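Lipolytic enzyme (Clostridium thermocellum, PDB 2VPT) is the catalytic domain of a cellulosomal family 3 carbohydrate esterase, a calcium-binding SGNH-type hydrolase of the class that removes acetyl groups from xylan. Local coordinates at residues E61-W66 against N76-T81. Residues are numbered along the deposited sequence; the frame is centred on the assembly and turned at random.
Sequences EGHSGW and NNWLNT
Segment 61-66, which lies on strand 59-62, and helix 68-82 approach each other most closely at Glu61 and Trp78, whose CA atoms stand 8.1 Å apart; the chain then folds through a type II beta turn from His63 to Trp66, closed by the bond from Trp66 N to His63 O. The spacing leaves the contact to side chains, and a single indole, that of Trp78, takes part in every pair. The Glu61 carboxylate stacks on one face of this indole, its plane turned only 9° from that of the ring. OE1 rests over the centre of the indole, with Trp78 CE2 the nearest atom at 3.5 Å, while CD lies 3.7 Å from Trp78 CD2. With CG anti to the carbonyl carbon, a bend at chi2 (-65°) turns the flat end of the glutamate along the ring. The other oxygen, OE2, accepts a hydrogen bond from Ser47 N, which helps fix the rotation of the carboxylate. The His63 ring is nearly parallel to the six-membered ring of Trp78, at 8°, but their centroids are 4.8 Å apart and the overlap is slight: CE1 lies 3.5 Å from both Trp78 CH2 and Trp78 CZ2. A weak bond from His63 ND1 to Glu61 O ties the imidazole back to its own strand. Trp66 completes the aromatic cluster, its CZ3 touching Trp78 CH2 at 3.6 Å near the indole plane, with the two tryptophan planes clearly inclined. Its NE1 bonds to Glu23 OE1 of the second subunit, so the cluster borders the dimer interface. Within the GDSL-type alpha/beta fold, the contact joins helix 68-82 to strand 59-62, which pairs in parallel with strand 5-12 and antiparallel with strand 48-49, and to the turn after it; Ile71 of the same helix touches both tryptophans.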
ATOM      1  N   GLU A  61      -6.504  -3.267   7.507  1.00  8.80           N
ATOM      2  CA  GLU A  61      -7.643  -2.650   6.789  1.00  8.57           C
ATOM      3  C   GLU A  61      -7.497  -1.127   6.769  1.00  8.41           C
ATOM      4  O   GLU A  61      -8.446  -0.376   7.060  1.00  8.46           O
ATOM      5  CB  GLU A  61      -8.997  -3.041   7.384  1.00 10.46           C
ATOM      6  CG  GLU A  61      -9.471  -4.432   7.077  1.00 13.81           C
ATOM      7  CD  GLU A  61      -9.774  -4.752   5.628  1.00 13.00           C
ATOM      8  OE1 GLU A  61      -9.777  -3.902   4.690  1.00 11.75           O
ATOM      9  OE2 GLU A  61      -9.935  -5.953   5.390  1.00 16.38           O
ATOM     10  N   GLY A  62      -6.301  -0.676   6.410  1.00  7.81           N
ATOM     11  CA  GLY A  62      -6.026   0.721   6.133  1.00  8.17           C
ATOM     12  C   GLY A  62      -6.244   0.997   4.663  1.00  8.64           C
ATOM     13  O   GLY A  62      -5.737   0.270   3.808  1.00  9.43           O
ATOM     14  N   HIS A  63      -7.007   2.052   4.375  1.00  9.01           N
ATOM     15  CA  HIS A  63      -7.371   2.424   3.013  1.00  9.71           C
ATOM     16  C   HIS A  63      -7.097   3.897   2.764  1.00  9.91           C
ATOM     17  O   HIS A  63      -7.857   4.762   3.202  1.00  9.96           O
ATOM     18  CB  HIS A  63      -8.858   2.128   2.795  1.00  9.93           C
ATOM     19  CG  HIS A  63      -9.168   0.671   2.784  1.00  9.71           C
ATOM     20  ND1 HIS A  63      -9.381  -0.087   3.921  1.00 11.65           N
ATOM     21  CD2 HIS A  63      -9.218  -0.192   1.748  1.00  8.56           C
ATOM     22  CE1 HIS A  63      -9.549  -1.351   3.566  1.00  8.16           C
ATOM     23  NE2 HIS A  63      -9.495  -1.429   2.253  1.00 13.34           N
ATOM     24  N   SER A  64      -5.985   4.189   2.096  1.00 11.38           N
ATOM     25  CA  SER A  64      -5.629   5.546   1.751  1.00 11.99           C
ATOM     26  C   SER A  64      -6.779   6.213   1.011  1.00 12.05           C
ATOM     27  O   SER A  64      -7.357   5.633   0.102  1.00 12.97           O
ATOM     28  CB  SER A  64      -4.375   5.567   0.881  1.00 12.70           C
ATOM     29  OG  SER A  64      -3.281   5.016   1.589  1.00 13.73           O
ATOM     30  N   GLY A  65      -7.096   7.429   1.425  1.00 12.31           N
ATOM     31  CA  GLY A  65      -8.131   8.220   0.773  1.00 12.48           C
ATOM     32  C   GLY A  65      -9.503   8.087   1.383  1.00 12.85           C
ATOM     33  O   GLY A  65     -10.395   8.851   1.026  1.00 15.17           O
ATOM     34  N   TRP A  66      -9.705   7.165   2.321  1.00 11.38           N
ATOM     35  CA  TRP A  66     -11.059   6.844   2.757  1.00 10.73           C
ATOM     36  C   TRP A  66     -11.557   7.690   3.911  1.00 10.54           C
ATOM     37  O   TRP A  66     -10.798   8.114   4.780  1.00 10.74           O
ATOM     38  CB  TRP A  66     -11.222   5.381   3.110  1.00 10.00           C
ATOM     39  CG  TRP A  66     -11.237   4.453   1.942  1.00  9.99           C
ATOM     40  CD1 TRP A  66     -10.522   4.561   0.784  1.00 11.22           C
ATOM     41  CD2 TRP A  66     -11.948   3.215   1.863  1.00 10.57           C
ATOM     42  NE1 TRP A  66     -10.767   3.463  -0.017  1.00 11.57           N
ATOM     43  CE2 TRP A  66     -11.637   2.627   0.622  1.00 10.98           C
ATOM     44  CE3 TRP A  66     -12.832   2.554   2.721  1.00 10.60           C
ATOM     45  CZ2 TRP A  66     -12.163   1.405   0.227  1.00 12.52           C
ATOM     46  CZ3 TRP A  66     -13.367   1.350   2.316  1.00 12.06           C
ATOM     47  CH2 TRP A  66     -13.043   0.788   1.079  1.00 11.72           C
ATOM     48  N   ASN A  76     -18.763  -4.012   8.116  1.00 15.39           N
ATOM     49  CA  ASN A  76     -19.507  -5.184   8.582  1.00 16.10           C
ATOM     50  C   ASN A  76     -18.949  -6.434   7.941  1.00 15.45           C
ATOM     51  O   ASN A  76     -18.802  -7.467   8.591  1.00 15.88           O
ATOM     52  CB  ASN A  76     -20.995  -5.093   8.254  1.00 17.03           C
ATOM     53  CG  ASN A  76     -21.692  -4.000   9.005  1.00 18.11           C
ATOM     54  OD1 ASN A  76     -21.088  -3.263   9.784  1.00 20.59           O
ATOM     55  ND2 ASN A  76     -23.002  -3.884   8.767  1.00 21.10           N
ATOM     56  N   ASN A  77     -18.621  -6.333   6.658  1.00 15.10           N
ATOM     57  CA  ASN A  77     -18.027  -7.461   5.945  1.00 15.29           C
ATOM     58  C   ASN A  77     -16.632  -7.807   6.450  1.00 14.40           C
ATOM     59  O   ASN A  77     -16.291  -8.985   6.620  1.00 14.75           O
ATOM     60  CB  ASN A  77     -17.995  -7.195   4.442  1.00 16.00           C
ATOM     61  CG  ASN A  77     -19.383  -7.002   3.857  1.00 19.00           C
ATOM     62  OD1 ASN A  77     -20.341  -7.646   4.275  1.00 23.11           O
ATOM     63  ND2 ASN A  77     -19.488  -6.123   2.877  1.00 21.57           N
ATOM     64  N   TRP A  78     -15.823  -6.780   6.695  1.00 13.59           N
ATOM     65  CA  TRP A  78     -14.471  -6.997   7.199  1.00 13.30           C
ATOM     66  C   TRP A  78     -14.512  -7.676   8.569  1.00 13.32           C
ATOM     67  O   TRP A  78     -13.757  -8.604   8.837  1.00 13.81           O
ATOM     68  CB  TRP A  78     -13.728  -5.668   7.312  1.00 12.95           C
ATOM     69  CG  TRP A  78     -13.608  -4.907   6.033  1.00 12.36           C
ATOM     70  CD1 TRP A  78     -13.755  -5.384   4.761  1.00 12.68           C
ATOM     71  CD2 TRP A  78     -13.275  -3.534   5.903  1.00 11.35           C
ATOM     72  NE1 TRP A  78     -13.569  -4.379   3.858  1.00 13.58           N
ATOM     73  CE2 TRP A  78     -13.243  -3.235   4.531  1.00 11.58           C
ATOM     74  CE3 TRP A  78     -12.974  -2.531   6.819  1.00 12.48           C
ATOM     75  CZ2 TRP A  78     -12.952  -1.962   4.052  1.00 12.23           C
ATOM     76  CZ3 TRP A  78     -12.688  -1.264   6.336  1.00 13.04           C
ATOM     77  CH2 TRP A  78     -12.680  -0.997   4.972  1.00 13.16           C
ATOM     78  N   LEU A  79     -15.382  -7.195   9.448  1.00 14.03           N
ATOM     79  CA  LEU A  79     -15.539  -7.792  10.769  1.00 14.53           C
ATOM     80  C   LEU A  79     -15.975  -9.246  10.692  1.00 15.01           C
ATOM     81  O   LEU A  79     -15.472 -10.084  11.433  1.00 15.11           O
ATOM     82  CB  LEU A  79     -16.558  -6.987  11.582  1.00 14.92           C
ATOM     83  CG  LEU A  79     -16.070  -5.603  12.033  1.00 15.79           C
ATOM     84  CD1 LEU A  79     -17.234  -4.741  12.542  1.00 16.30           C
ATOM     85  CD2 LEU A  79     -15.021  -5.743  13.109  1.00 17.01           C
ATOM     86  N   ASN A  80     -16.935  -9.537   9.823  1.00 15.74           N
ATOM     87  CA  ASN A  80     -17.416 -10.912   9.701  1.00 16.81           C
ATOM     88  C   ASN A  80     -16.360 -11.824   9.081  1.00 16.39           C
ATOM     89  O   ASN A  80     -16.222 -12.980   9.478  1.00 17.86           O
ATOM     90  CB  ASN A  80     -18.728 -10.957   8.914  1.00 17.07           C
ATOM     91  CG  ASN A  80     -19.921 -10.461   9.733  1.00 19.69           C
ATOM     92  OD1 ASN A  80     -20.852  -9.852   9.191  1.00 23.92           O
ATOM     93  ND2 ASN A  80     -19.895 -10.716  11.038  1.00 20.19           N
ATOM     94  N   THR A  81     -15.592 -11.305   8.125  1.00 15.75           N
ATOM     95  CA  THR A  81     -14.557 -12.084   7.465  1.00 16.21           C
ATOM     96  C   THR A  81     -13.395 -12.402   8.400  1.00 16.41           C
ATOM     97  O   THR A  81     -12.921 -13.538   8.453  1.00 17.08           O
ATOM     98  CB  THR A  81     -14.026 -11.344   6.228  1.00 15.86           C
ATOM     99  OG1 THR A  81     -15.075 -11.228   5.257  1.00 17.67           O
ATOM    100  CG2 THR A  81     -12.844 -12.077   5.603  1.00 17.27           C
TER